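Local coordinates for alpha-11 giardin (Giardia intestinalis, PDB 2II2), which binds calcium as an annexin-family protein and probably takes part in parasite attachment to the intestinal mucosa and in cytoskeletal reorganisation, at residues A235-F240 with A275-M280; N229-R234 with W271-C276. All blocks are in the same frame, centred on the assembly; numbering follows the deposited sequence.

Contact 1. Residues A235-F240 with A275-M280; sequences AVAYAF and ACWGVM. With SO4 (sulfate ion), chain C.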
loop_
_atom_site.group_PDB
_atom_site.type_symbol
_atom_site.label_atom_id
_atom_site.label_comp_id
_atom_site.label_asym_id
_atom_site.label_seq_id
_atom_site.Cartn_x
_atom_site.Cartn_y
_atom_site.Cartn_z
ATOM N N ALA A 235 -5.035 0.380 8.112
ATOM C CA ALA A 235 -5.225 0.009 6.718
ATOM C C ALA A 235 -3.972 -0.701 6.196
ATOM O O ALA A 235 -4.096 -1.694 5.481
ATOM C CB ALA A 235 -5.507 1.229 5.868
ATOM N N VAL A 236 -2.800 -0.167 6.557
ATOM C CA VAL A 236 -1.557 -0.785 6.133
ATOM C C VAL A 236 -1.418 -2.184 6.739
ATOM O O VAL A 236 -1.051 -3.133 6.052
ATOM C CB VAL A 236 -0.358 0.101 6.500
ATOM C CG1 VAL A 236 0.973 -0.598 6.186
ATOM C CG2 VAL A 236 -0.423 1.422 5.770
ATOM N N ALA A 237 -1.723 -2.315 8.034
ATOM C CA ALA A 237 -1.672 -3.630 8.681
ATOM C C ALA A 237 -2.605 -4.619 7.987
ATOM O O ALA A 237 -2.218 -5.775 7.764
ATOM C CB ALA A 237 -2.050 -3.514 10.134
ATOM N N TYR A 238 -3.839 -4.214 7.677
ATOM C CA TYR A 238 -4.782 -5.110 6.984
ATOM C C TYR A 238 -4.224 -5.526 5.622
ATOM O O TYR A 238 -4.271 -6.703 5.267
ATOM C CB TYR A 238 -6.148 -4.412 6.834
ATOM C CG TYR A 238 -7.054 -5.250 5.971
ATOM C CD1 TYR A 238 -7.803 -6.288 6.506
ATOM C CD2 TYR A 238 -7.129 -5.033 4.598
ATOM C CE1 TYR A 238 -8.579 -7.080 5.685
ATOM C CE2 TYR A 238 -7.879 -5.820 3.767
ATOM C CZ TYR A 238 -8.615 -6.840 4.293
ATOM O OH TYR A 238 -9.360 -7.619 3.437
ATOM N N ALA A 239 -3.696 -4.569 4.866
ATOM C CA ALA A 239 -3.159 -4.865 3.552
ATOM C C ALA A 239 -2.005 -5.863 3.670
ATOM O O ALA A 239 -1.881 -6.802 2.866
ATOM C CB ALA A 239 -2.720 -3.611 2.861
ATOM N N PHE A 240 -1.169 -5.685 4.681
ATOM C CA PHE A 240 -0.042 -6.581 4.903
ATOM C C PHE A 240 -0.528 -7.988 5.243
ATOM O O PHE A 240 -0.020 -8.987 4.715
ATOM C CB PHE A 240 0.928 -6.006 5.970
ATOM C CG PHE A 240 2.274 -6.668 5.931
ATOM C CD1 PHE A 240 3.237 -6.241 5.025
ATOM C CD2 PHE A 240 2.560 -7.742 6.753
ATOM C CE1 PHE A 240 4.450 -6.874 4.921
ATOM C CE2 PHE A 240 3.791 -8.373 6.680
ATOM C CZ PHE A 240 4.752 -7.926 5.761
ATOM N N ALA A 275 -1.276 -6.803 15.299
ATOM C CA ALA A 275 -1.350 -7.713 16.445
ATOM C C ALA A 275 -2.686 -8.481 16.553
ATOM O O ALA A 275 -2.718 -9.603 17.100
ATOM C CB ALA A 275 -1.021 -6.967 17.736
ATOM N N CYS A 276 -3.747 -7.914 15.964
ATOM C CA CYS A 276 -5.063 -8.543 15.731
ATOM C C CYS A 276 -4.847 -9.978 15.219
ATOM O O CYS A 276 -5.480 -10.948 15.670
ATOM C CB CYS A 276 -5.891 -7.705 14.679
ATOM S SG CYS A 276 -7.476 -8.366 14.217
ATOM N N TRP A 277 -3.917 -10.101 14.283
ATOM C CA TRP A 277 -3.732 -11.317 13.472
ATOM C C TRP A 277 -2.540 -12.160 13.899
ATOM O O TRP A 277 -2.467 -13.359 13.655
ATOM C CB TRP A 277 -3.608 -10.918 12.006
ATOM C CG TRP A 277 -4.868 -10.292 11.491
ATOM C CD1 TRP A 277 -6.065 -10.915 11.345
ATOM C CD2 TRP A 277 -5.067 -8.932 11.084
ATOM N NE1 TRP A 277 -7.003 -10.035 10.866
ATOM C CE2 TRP A 277 -6.417 -8.813 10.687
ATOM C CE3 TRP A 277 -4.228 -7.807 10.999
ATOM C CZ2 TRP A 277 -6.964 -7.607 10.240
ATOM C CZ3 TRP A 277 -4.768 -6.622 10.553
ATOM C CH2 TRP A 277 -6.122 -6.527 10.166
ATOM N N GLY A 278 -1.577 -11.513 14.520
ATOM C CA GLY A 278 -0.384 -12.188 14.954
ATOM C C GLY A 278 0.653 -11.162 15.270
ATOM O O GLY A 278 0.380 -9.954 15.268
ATOM N N VAL A 279 1.839 -11.646 15.585
ATOM C CA VAL A 279 2.958 -10.775 15.826
ATOM C C VAL A 279 3.584 -10.520 14.455
ATOM O O VAL A 279 4.041 -11.458 13.788
ATOM C CB VAL A 279 3.977 -11.410 16.800
ATOM C CG1 VAL A 279 5.135 -10.469 17.018
ATOM C CG2 VAL A 279 3.313 -11.739 18.157
ATOM N N MET A 280 3.589 -9.258 14.001
ATOM C CA MET A 280 4.058 -8.973 12.642
ATOM C C MET A 280 5.467 -9.489 12.396
ATOM O O MET A 280 5.729 -10.071 11.358
ATOM C CB MET A 280 3.955 -7.478 12.343
ATOM C CG MET A 280 4.107 -7.137 10.876
ATOM S SD MET A 280 3.770 -5.365 10.623
ATOM C CE MET A 280 4.442 -5.161 8.972
HETATM S S SO4 C . -9.381 -12.144 9.808
HETATM O O1 SO4 C . -10.357 -13.026 9.176
HETATM O O2 SO4 C . -8.469 -12.949 10.614
HETATM O O3 SO4 C . -8.627 -11.430 8.781
HETATM O O4 SO4 C . -10.064 -11.179 10.666
#
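Trp277 NE1 turns its N-H to a sulfate ion, probably taken up from the crystallisation liquor, and shares it between two oxygens. Both bonds are weak: the one to O4 is nearly straight but long at 3.3 Å from NE1, whereas O3 lies 3.0 Å from NE1 at a strongly bent angle of 122°. The far, six-membered end of the same indole rests on helix 232-244. Its CH2 comes within 3.7 Å of Tyr238 CA and also approaches the edge of the tyrosine ring near its plane, while CZ3 reaches the methyl group of Ala237. The ring of His241, one turn beyond Ala237, stacks on the indole, and the Tyr238 hydroxyl is engaged elsewhere, by Glu210. Where the next helix begins, Met280 carries CG anti to its backbone N (chi1 -166°) and remains extended, which brings its methyl CE over the centre of the Phe240 ring. CE stands 3.9 Å from the Phe240 centroid, only 11° off the ring normal, a CH-pi contact; SD lies obliquely, farther out. Trp277 in the loop and Met280 at the start of helix 280-287 thus both rest on helix 232-244, an interhelical loop packed against a helix of the all-helical annexin fold.

Contact 2. Residues N229-R234 with W271-C276; sequences NLAPAR and WVHYAC
Ala231, at the N-cap position of helix 232-244, makes the first touch with His273: its methyl CB lies 3.8 Å from His273 NE2, approaching the imidazole obliquely. The carbonyl of this same residue holds the first turn of the helix together, since Ala231 O accepts the backbone N-H of Arg234. Two residues on, Ala233 reaches the imidazole with CB, 3.8 Å from His273 CD2, and its own carbonyl carbon comes about as close to CD2. His273 thus lies against the start of one helix while belonging to another, the short helix 270-274; in this all-helical annexin protein the first turn of helix 232-244 packs on the imidazole carried by helix 270-274, near the surface.

Arg234 provides most of the remaining cover. Its backbone N sits over one face of the imidazole, 3.5 Å from His273 CD2, and its CB follows over that face, displaced toward the rim. The CB contact is CH-pi in kind, 3.7 Å from Arg234 CB to the centroid of the His273 ring and 15° from the normal. With CG anti to the backbone N (chi1 -165°) and the chain extended as far as NE, the aliphatic part continues past ND1, where CG and CD both make van der Waals contact. The guanidinium, beyond the ring but only 13° from parallel with it, is not stacked on it. A water bridges Arg234 NE and the backbone carbonyl of His273, and would hold NE on the side of this carbonyl: it accepts from Arg234 NE at 3.0 Å and donates to His273 O, also at 3.0 Å.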
loop_
_atom_site.group_PDB
_atom_site.type_symbol
_atom_site.label_atom_id
_atom_site.label_comp_id
_atom_site.label_asym_id
_atom_site.label_seq_id
_atom_site.Cartn_x
_atom_site.Cartn_y
_atom_site.Cartn_z
ATOM N N ASN A 229 -10.027 4.782 7.729
ATOM C CA ASN A 229 -10.824 5.689 8.535
ATOM C C ASN A 229 -10.595 5.527 10.047
ATOM O O ASN A 229 -10.707 6.477 10.803
ATOM C CB ASN A 229 -12.297 5.536 8.266
ATOM C CG ASN A 229 -12.719 6.076 6.917
ATOM O OD1 ASN A 229 -11.989 6.843 6.289
ATOM N ND2 ASN A 229 -13.898 5.688 6.469
ATOM N N LEU A 230 -10.376 4.288 10.463
ATOM C CA LEU A 230 -10.100 3.996 11.871
ATOM C C LEU A 230 -8.676 4.404 12.277
ATOM O O LEU A 230 -8.488 5.067 13.314
ATOM C CB LEU A 230 -10.386 2.528 12.164
ATOM C CG LEU A 230 -11.857 2.093 11.987
ATOM C CD1 LEU A 230 -12.020 0.576 12.173
ATOM C CD2 LEU A 230 -12.834 2.855 12.873
ATOM N N ALA A 231 -7.688 4.072 11.440
ATOM C CA ALA A 231 -6.327 4.590 11.585
ATOM C C ALA A 231 -5.568 4.284 10.304
ATOM O O ALA A 231 -5.620 3.181 9.818
ATOM C CB ALA A 231 -5.595 3.910 12.730
ATOM N N PRO A 232 -4.858 5.242 9.725
ATOM C CA PRO A 232 -4.079 4.941 8.528
ATOM C C PRO A 232 -3.216 3.695 8.633
ATOM O O PRO A 232 -3.161 2.894 7.695
ATOM C CB PRO A 232 -3.272 6.208 8.341
ATOM C CG PRO A 232 -4.261 7.263 8.778
ATOM C CD PRO A 232 -4.867 6.682 10.029
ATOM N N ALA A 233 -2.540 3.506 9.762
ATOM C CA ALA A 233 -1.635 2.363 9.877
ATOM C C ALA A 233 -2.377 1.037 10.006
ATOM O O ALA A 233 -1.795 -0.011 9.786
ATOM C CB ALA A 233 -0.667 2.579 11.053
ATOM N N ARG A 234 -3.646 1.116 10.408
ATOM C CA ARG A 234 -4.497 -0.060 10.453
ATOM C C ARG A 234 -4.823 -0.555 9.041
ATOM O O ARG A 234 -4.933 -1.760 8.806
ATOM C CB ARG A 234 -5.765 0.234 11.278
ATOM C CG ARG A 234 -6.515 -1.005 11.686
ATOM C CD ARG A 234 -7.511 -0.658 12.739
ATOM N NE ARG A 234 -8.190 -1.831 13.235
ATOM C CZ ARG A 234 -9.143 -1.817 14.157
ATOM N NH1 ARG A 234 -9.500 -0.662 14.700
ATOM N NH2 ARG A 234 -9.723 -2.957 14.527
ATOM N N TRP A 271 2.586 -2.457 12.832
ATOM C CA TRP A 271 2.717 -3.659 13.688
ATOM C C TRP A 271 1.783 -3.633 14.896
ATOM O O TRP A 271 1.382 -4.680 15.394
ATOM C CB TRP A 271 4.173 -3.870 14.134
ATOM C CG TRP A 271 4.814 -2.723 14.806
ATOM C CD1 TRP A 271 5.672 -1.826 14.242
ATOM C CD2 TRP A 271 4.751 -2.416 16.197
ATOM N NE1 TRP A 271 6.110 -0.940 15.198
ATOM C CE2 TRP A 271 5.550 -1.271 16.405
ATOM C CE3 TRP A 271 4.060 -2.972 17.288
ATOM C CZ2 TRP A 271 5.713 -0.677 17.684
ATOM C CZ3 TRP A 271 4.209 -2.392 18.536
ATOM C CH2 TRP A 271 5.015 -1.242 18.722
ATOM N N VAL A 272 1.440 -2.442 15.369
ATOM C CA VAL A 272 0.485 -2.299 16.488
ATOM C C VAL A 272 -0.853 -2.910 16.104
ATOM O O VAL A 272 -1.450 -3.671 16.855
ATOM C CB VAL A 272 0.281 -0.792 16.859
ATOM C CG1 VAL A 272 -0.807 -0.628 17.924
ATOM C CG2 VAL A 272 1.593 -0.159 17.350
ATOM N N HIS A 273 -1.346 -2.515 14.934
ATOM C CA HIS A 273 -2.627 -2.982 14.453
ATOM C C HIS A 273 -2.576 -4.387 13.932
ATOM O O HIS A 273 -3.596 -5.064 13.890
ATOM C CB HIS A 273 -3.141 -2.076 13.360
ATOM C CG HIS A 273 -3.302 -0.677 13.809
ATOM N ND1 HIS A 273 -4.364 -0.267 14.578
ATOM C CD2 HIS A 273 -2.524 0.412 13.618
ATOM C CE1 HIS A 273 -4.246 1.026 14.819
ATOM N NE2 HIS A 273 -3.147 1.466 14.241
ATOM N N TYR A 274 -1.409 -4.814 13.474
ATOM C CA TYR A 274 -1.288 -6.160 12.958
ATOM C C TYR A 274 -1.513 -7.206 14.051
ATOM O O TYR A 274 -1.889 -8.351 13.774
ATOM C CB TYR A 274 0.076 -6.351 12.274
ATOM C CG TYR A 274 0.213 -7.695 11.590
ATOM C CD1 TYR A 274 -0.087 -7.862 10.238
ATOM C CD2 TYR A 274 0.607 -8.851 12.300
ATOM C CE1 TYR A 274 0.022 -9.125 9.634
ATOM C CE2 TYR A 274 0.699 -10.093 11.706
ATOM C CZ TYR A 274 0.407 -10.218 10.369
ATOM O OH TYR A 274 0.484 -11.429 9.758
ATOM N N ALA A 275 -1.276 -6.803 15.299
ATOM C CA ALA A 275 -1.350 -7.713 16.445
ATOM C C ALA A 275 -2.686 -8.481 16.553
ATOM O O ALA A 275 -2.718 -9.603 17.100
ATOM C CB ALA A 275 -1.021 -6.967 17.736
ATOM N N CYS A 276 -3.747 -7.914 15.964
ATOM C CA CYS A 276 -5.063 -8.543 15.731
ATOM C C CYS A 276 -4.847 -9.978 15.219
ATOM O O CYS A 276 -5.480 -10.948 15.670
ATOM C CB CYS A 276 -5.891 -7.705 14.679
ATOM S SG CYS A 276 -7.476 -8.366 14.217
HETATM O O HOH W 1 -6.394 -4.268 13.148
#

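How the contacts relate
Helix 232-244 is the common partner: contact 2 involves its N-terminal turn and contact 1 the turns that follow. Their centres are about 7 Å apart, on the same side of the chain's centre. The second segments also run consecutively and overlap at Ala275 and Cys276, so that helix 270-274 and the loop after it are laid along successive parts of one helix, over a sequence separation of more than thirty mostly helical residues. Between the two contacts the packing is continuous: Ala237 CB lies 3.7 Å from His273 CB, and Met280 SD 3.7 Å from Trp271 CA. The two contacts thus form one continuous packing region along helix 232-244, away from the calcium site at Ile60 and Glu66.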